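Local coordinates for protein soluble inorganic pyrophosphatase (Toxoplasma gondii, PDB 5WRT) that probably catalyses the magnesium-dependent hydrolysis of inorganic pyrophosphate to phosphate, this chain holding its type I pyrophosphatase domain, at residues V136-V141 / I160-P165; N171-V176 / E209-A214. All coordinates share one frame; numbering follows the deposited sequence.

Contact 1: V136-V141 / I160-P165; sequences VVPVKV and IREGDP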
loop_
_atom_site.group_PDB
_atom_site.type_symbol
_atom_site.label_atom_id
_atom_site.label_comp_id
_atom_site.label_asym_id
_atom_site.label_seq_id
_atom_site.Cartn_x
_atom_site.Cartn_y
_atom_site.Cartn_z
ATOM N N VAL A 136 -0.758 -22.269 -11.733
ATOM C CA VAL A 136 0.572 -22.774 -11.414
ATOM C C VAL A 136 1.508 -22.314 -12.521
ATOM O O VAL A 136 1.364 -22.733 -13.678
ATOM C CB VAL A 136 0.589 -24.303 -11.275
ATOM C CG1 VAL A 136 1.958 -24.781 -10.813
ATOM C CG2 VAL A 136 -0.494 -24.749 -10.314
ATOM N N VAL A 137 2.465 -21.458 -12.176
ATOM C CA VAL A 137 3.372 -20.890 -13.169
ATOM C C VAL A 137 4.818 -21.083 -12.730
ATOM O O VAL A 137 5.140 -20.912 -11.544
ATOM C CB VAL A 137 3.064 -19.404 -13.422
ATOM C CG1 VAL A 137 1.691 -19.247 -14.054
ATOM C CG2 VAL A 137 3.145 -18.609 -12.130
ATOM N N PRO A 138 5.717 -21.454 -13.640
ATOM C CA PRO A 138 7.144 -21.485 -13.296
ATOM C C PRO A 138 7.698 -20.071 -13.223
ATOM O O PRO A 138 7.451 -19.245 -14.104
ATOM C CB PRO A 138 7.777 -22.281 -14.447
ATOM C CG PRO A 138 6.625 -22.866 -15.224
ATOM C CD PRO A 138 5.468 -21.950 -15.001
ATOM N N VAL A 139 8.454 -19.796 -12.164
ATOM C CA VAL A 139 8.987 -18.462 -11.927
ATOM C C VAL A 139 10.484 -18.555 -11.679
ATOM O O VAL A 139 10.998 -19.572 -11.202
ATOM C CB VAL A 139 8.288 -17.761 -10.737
ATOM C CG1 VAL A 139 6.789 -17.662 -10.977
ATOM C CG2 VAL A 139 8.581 -18.496 -9.434
ATOM N N LYS A 140 11.185 -17.476 -12.013
ATOM C CA LYS A 140 12.585 -17.306 -11.656
ATOM C C LYS A 140 12.666 -16.379 -10.454
ATOM O O LYS A 140 12.095 -15.282 -10.468
ATOM C CB LYS A 140 13.392 -16.746 -12.827
ATOM C CG LYS A 140 14.815 -16.355 -12.466
ATOM C CD LYS A 140 15.634 -16.036 -13.706
ATOM C CE LYS A 140 14.872 -15.130 -14.659
ATOM N NZ LYS A 140 15.733 -14.653 -15.777
ATOM N N VAL A 141 13.367 -16.824 -9.421
ATOM C CA VAL A 141 13.447 -16.088 -8.167
ATOM C C VAL A 141 14.448 -14.947 -8.310
ATOM O O VAL A 141 15.566 -15.143 -8.801
ATOM C CB VAL A 141 13.824 -17.035 -7.018
ATOM C CG1 VAL A 141 14.431 -16.271 -5.881
ATOM C CG2 VAL A 141 12.592 -17.801 -6.553
ATOM N N ILE A 160 9.753 -13.665 -11.042
ATOM C CA ILE A 160 9.218 -13.248 -12.332
ATOM C C ILE A 160 8.755 -14.485 -13.091
ATOM O O ILE A 160 9.464 -15.496 -13.145
ATOM C CB ILE A 160 10.242 -12.441 -13.157
ATOM C CG1 ILE A 160 9.649 -12.066 -14.517
ATOM C CG2 ILE A 160 11.550 -13.205 -13.321
ATOM C CD1 ILE A 160 8.566 -11.012 -14.437
ATOM N N ARG A 161 7.558 -14.397 -13.660
ATOM C CA ARG A 161 6.951 -15.506 -14.382
ATOM C C ARG A 161 7.699 -15.782 -15.682
ATOM O O ARG A 161 8.009 -14.856 -16.436
ATOM C CB ARG A 161 5.488 -15.163 -14.662
ATOM C CG ARG A 161 4.691 -16.186 -15.423
ATOM C CD ARG A 161 3.262 -15.685 -15.603
ATOM N NE ARG A 161 3.194 -14.542 -16.511
ATOM C CZ ARG A 161 3.126 -14.644 -17.834
ATOM N NH1 ARG A 161 3.111 -15.838 -18.408
ATOM N NH2 ARG A 161 3.070 -13.551 -18.583
ATOM N N GLU A 162 7.999 -17.054 -15.944
ATOM C CA GLU A 162 8.535 -17.417 -17.248
ATOM C C GLU A 162 7.474 -17.171 -18.311
ATOM O O GLU A 162 6.324 -17.599 -18.168
ATOM C CB GLU A 162 8.998 -18.874 -17.275
ATOM C CG GLU A 162 9.386 -19.355 -18.674
ATOM C CD GLU A 162 9.790 -20.817 -18.717
ATOM O OE1 GLU A 162 10.940 -21.105 -19.116
ATOM O OE2 GLU A 162 8.959 -21.680 -18.364
ATOM N N GLY A 163 7.858 -16.476 -19.375
ATOM C CA GLY A 163 6.934 -16.026 -20.388
ATOM C C GLY A 163 6.594 -14.552 -20.308
ATOM O O GLY A 163 6.106 -13.989 -21.295
ATOM N N ASP A 164 6.832 -13.920 -19.163
ATOM C CA ASP A 164 6.736 -12.471 -19.089
ATOM C C ASP A 164 7.823 -11.850 -19.962
ATOM O O ASP A 164 8.935 -12.383 -20.037
ATOM C CB ASP A 164 6.874 -11.990 -17.645
ATOM C CG ASP A 164 6.705 -10.488 -17.511
ATOM O OD1 ASP A 164 5.583 -10.036 -17.190
ATOM O OD2 ASP A 164 7.692 -9.756 -17.732
ATOM N N PRO A 165 7.531 -10.742 -20.649
ATOM C CA PRO A 165 8.522 -10.184 -21.586
ATOM C C PRO A 165 9.877 -9.875 -20.963
ATOM O O PRO A 165 10.897 -9.980 -21.658
ATOM C CB PRO A 165 7.833 -8.913 -22.098
ATOM C CG PRO A 165 6.378 -9.207 -21.977
ATOM C CD PRO A 165 6.235 -10.044 -20.736
#
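Val137 meets Arg161 through the aliphatic part of the arginine, CB lying 4.1 Å from Arg161 CG. At Pro138 the contact is mainly backbone: its O receives Glu162 N at 2.9 Å. Its ring merely reaches the Glu162 carboxylate obliquely, with CG 4.1 Å from OE2. Val139 and Arg161 form the antiparallel non-hydrogen-bonded pair, their CA atoms 4.3 Å apart. Here Val139 CA makes a CA-H...O contact with Ile160 O at 3.2 Å. Lys140 and Ile160 are the hydrogen-bonded pair: Lys140 N donates to Ile160 O and Ile160 N to Lys140 O, each at 2.9 Å. Their side chains run side by side, and a bend at chi3 (46°) places Lys140 CE 4.1 Å from Ile160 CG2. Beyond it, NZ is bound by the carbonyls of Phe167 and Leu170, with a cation-pi contact to the Phe167 ring. The pairing is the open end of the 136-149/152-161 hairpin, where the second strand leaves through a type II turn from Arg161 to Asp164. Strand 47-53 pairs with 136-149, through Met49 and Phe47, while 115-125 runs parallel to 152-161.

Contact 2: N171-V176 / E209-A214; sequences NSVADV and EAALPA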
loop_
_atom_site.group_PDB
_atom_site.type_symbol
_atom_site.label_atom_id
_atom_site.label_comp_id
_atom_site.label_asym_id
_atom_site.label_seq_id
_atom_site.Cartn_x
_atom_site.Cartn_y
_atom_site.Cartn_z
ATOM N N ASN A 171 17.280 -10.862 -13.492
ATOM C CA ASN A 171 17.945 -11.939 -12.773
ATOM C C ASN A 171 18.258 -11.624 -11.317
ATOM O O ASN A 171 18.598 -12.550 -10.573
ATOM C CB ASN A 171 19.249 -12.344 -13.481
ATOM C CG ASN A 171 19.040 -12.686 -14.944
ATOM O OD1 ASN A 171 18.380 -13.673 -15.270
ATOM N ND2 ASN A 171 19.594 -11.870 -15.833
ATOM N N SER A 172 18.153 -10.369 -10.883
ATOM C CA SER A 172 18.361 -10.029 -9.482
ATOM C C SER A 172 17.607 -8.743 -9.159
ATOM O O SER A 172 16.988 -8.123 -10.028
ATOM C CB SER A 172 19.849 -9.903 -9.144
ATOM O OG SER A 172 20.063 -10.142 -7.760
ATOM N N VAL A 173 17.673 -8.352 -7.882
ATOM C CA VAL A 173 17.033 -7.124 -7.411
ATOM C C VAL A 173 17.475 -5.925 -8.239
ATOM O O VAL A 173 16.665 -5.054 -8.581
ATOM C CB VAL A 173 17.334 -6.912 -5.916
ATOM C CG1 VAL A 173 16.756 -5.587 -5.438
ATOM C CG2 VAL A 173 16.788 -8.070 -5.094
ATOM N N ALA A 174 18.768 -5.856 -8.568
ATOM C CA ALA A 174 19.293 -4.694 -9.278
ATOM C C ALA A 174 18.604 -4.498 -10.623
ATOM O O ALA A 174 18.343 -3.360 -11.033
ATOM C CB ALA A 174 20.805 -4.836 -9.462
ATOM N N ASP A 175 18.303 -5.592 -11.328
ATOM C CA ASP A 175 17.582 -5.478 -12.593
ATOM C C ASP A 175 16.167 -4.957 -12.378
ATOM O O ASP A 175 15.654 -4.182 -13.194
ATOM C CB ASP A 175 17.558 -6.825 -13.313
ATOM C CG ASP A 175 18.945 -7.322 -13.665
ATOM O OD1 ASP A 175 19.824 -6.481 -13.951
ATOM O OD2 ASP A 175 19.158 -8.553 -13.661
ATOM N N VAL A 176 15.517 -5.374 -11.290
ATOM C CA VAL A 176 14.170 -4.891 -10.998
ATOM C C VAL A 176 14.197 -3.399 -10.695
ATOM O O VAL A 176 13.391 -2.626 -11.225
ATOM C CB VAL A 176 13.553 -5.693 -9.838
ATOM C CG1 VAL A 176 12.130 -5.225 -9.567
ATOM C CG2 VAL A 176 13.584 -7.182 -10.144
ATOM N N GLU A 209 16.149 -4.039 6.187
ATOM C CA GLU A 209 15.093 -3.824 5.197
ATOM C C GLU A 209 15.540 -4.088 3.766
ATOM O O GLU A 209 14.780 -3.812 2.831
ATOM C CB GLU A 209 14.510 -2.407 5.275
ATOM C CG GLU A 209 14.113 -1.965 6.670
ATOM C CD GLU A 209 13.148 -0.801 6.649
ATOM O OE1 GLU A 209 13.014 -0.157 5.587
ATOM O OE2 GLU A 209 12.521 -0.533 7.694
ATOM N N ALA A 210 16.742 -4.618 3.560
ATOM C CA ALA A 210 17.229 -4.833 2.206
ATOM C C ALA A 210 16.469 -5.961 1.518
ATOM O O ALA A 210 16.008 -6.914 2.153
ATOM C CB ALA A 210 18.723 -5.155 2.222
ATOM N N ALA A 211 16.334 -5.837 0.200
ATOM C CA ALA A 211 15.888 -6.955 -0.622
ATOM C C ALA A 211 17.095 -7.850 -0.861
ATOM O O ALA A 211 18.025 -7.471 -1.578
ATOM C CB ALA A 211 15.286 -6.461 -1.933
ATOM N N LEU A 212 17.090 -9.030 -0.249
ATOM C CA LEU A 212 18.217 -9.934 -0.375
ATOM C C LEU A 212 18.383 -10.362 -1.835
ATOM O O LEU A 212 17.400 -10.469 -2.573
ATOM C CB LEU A 212 18.010 -11.149 0.527
ATOM C CG LEU A 212 18.339 -10.897 2.004
ATOM C CD1 LEU A 212 18.436 -12.201 2.778
ATOM C CD2 LEU A 212 19.607 -10.068 2.167
ATOM N N PRO A 213 19.615 -10.597 -2.280
ATOM C CA PRO A 213 19.843 -10.952 -3.688
ATOM C C PRO A 213 19.208 -12.288 -4.048
ATOM O O PRO A 213 18.804 -13.079 -3.193
ATOM C CB PRO A 213 21.371 -11.014 -3.807
ATOM C CG PRO A 213 21.892 -10.262 -2.631
ATOM C CD PRO A 213 20.873 -10.397 -1.543
ATOM N N ALA A 214 19.122 -12.522 -5.362
ATOM C CA ALA A 214 18.459 -13.717 -5.882
ATOM C C ALA A 214 19.065 -14.991 -5.309
ATOM O O ALA A 214 18.339 -15.939 -4.982
ATOM C CB ALA A 214 18.526 -13.732 -7.408
#
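Asn171 meets Ala214 through its main-chain carbonyl, whose O is 3.4 Å from Ala214 CB; its flat carboxamide leads away from the 209-214 segment, and its OD1 pairs with Lys140. A second flat group, the Asp175 carboxylate, also works on its own side. OD2 accepts Asn171 N at 3.0 Å through its anti lone pair and Ser172 N weakly, while OD1 forms a salt bridge with Arg178. The carboxylate thus ties the residues leading into helix 173-179 to its first turn.

Ser172 holds the N-cap position, yet its hydroxyl makes no capping bond. With OG anti to the backbone N (chi1 -155°), the oxygen lies beside the end of the 209-214 segment, where helix 214-232 begins, 3.5 Å from Ala214 N, an approach not counted as a hydrogen bond, and 3.9 Å from Ala214 CB, a packing contact. Pro213 in turn is the N-cap residue of helix 214-232, so two helix beginnings meet here. The touching parts run nearly antiparallel, 166° apart in direction. In the pyrophosphatase fold this brings helix 173-179 against the exit of strand 204-212, which pairs with strand 136-149 through Leu212 and Ala144.

Val173 supplies the apolar part by straddling a methyl group: CG1 and CG2 are each 3.9 Å from Ala211 CB. CG1 is anti to the backbone N (chi1 176°), whereas CG2 lies beside that N and also reaches Leu212 O at 3.5 Å. Ala211 further touches Val184 of helix 183-193 and Leu145 of strand 136-149.

In the fold
The two contacts lie in series along the chain: contact 1 closes with the turn after strand 152-161, and contact 2 opens a few residues later, just before helix 173-179. Their centres are about 16 Å apart, yet they touch at two points. Lys140 NZ lies 2.9 Å from Asn171 OD1, a probable hydrogen bond, and Val141 O packs on Ala214 CB at 3.6 Å. Both reach the same mixed sheet, in which strands 136-149 and 204-212 are neighbours. Contact 1 is the closer to the magnesium site, with the side chain of Val139 about 12 Å from that of Asp122; contact 2, at the surface, sets the start of helix 173-179 against the passage from strand 204-212 into helix 214-232.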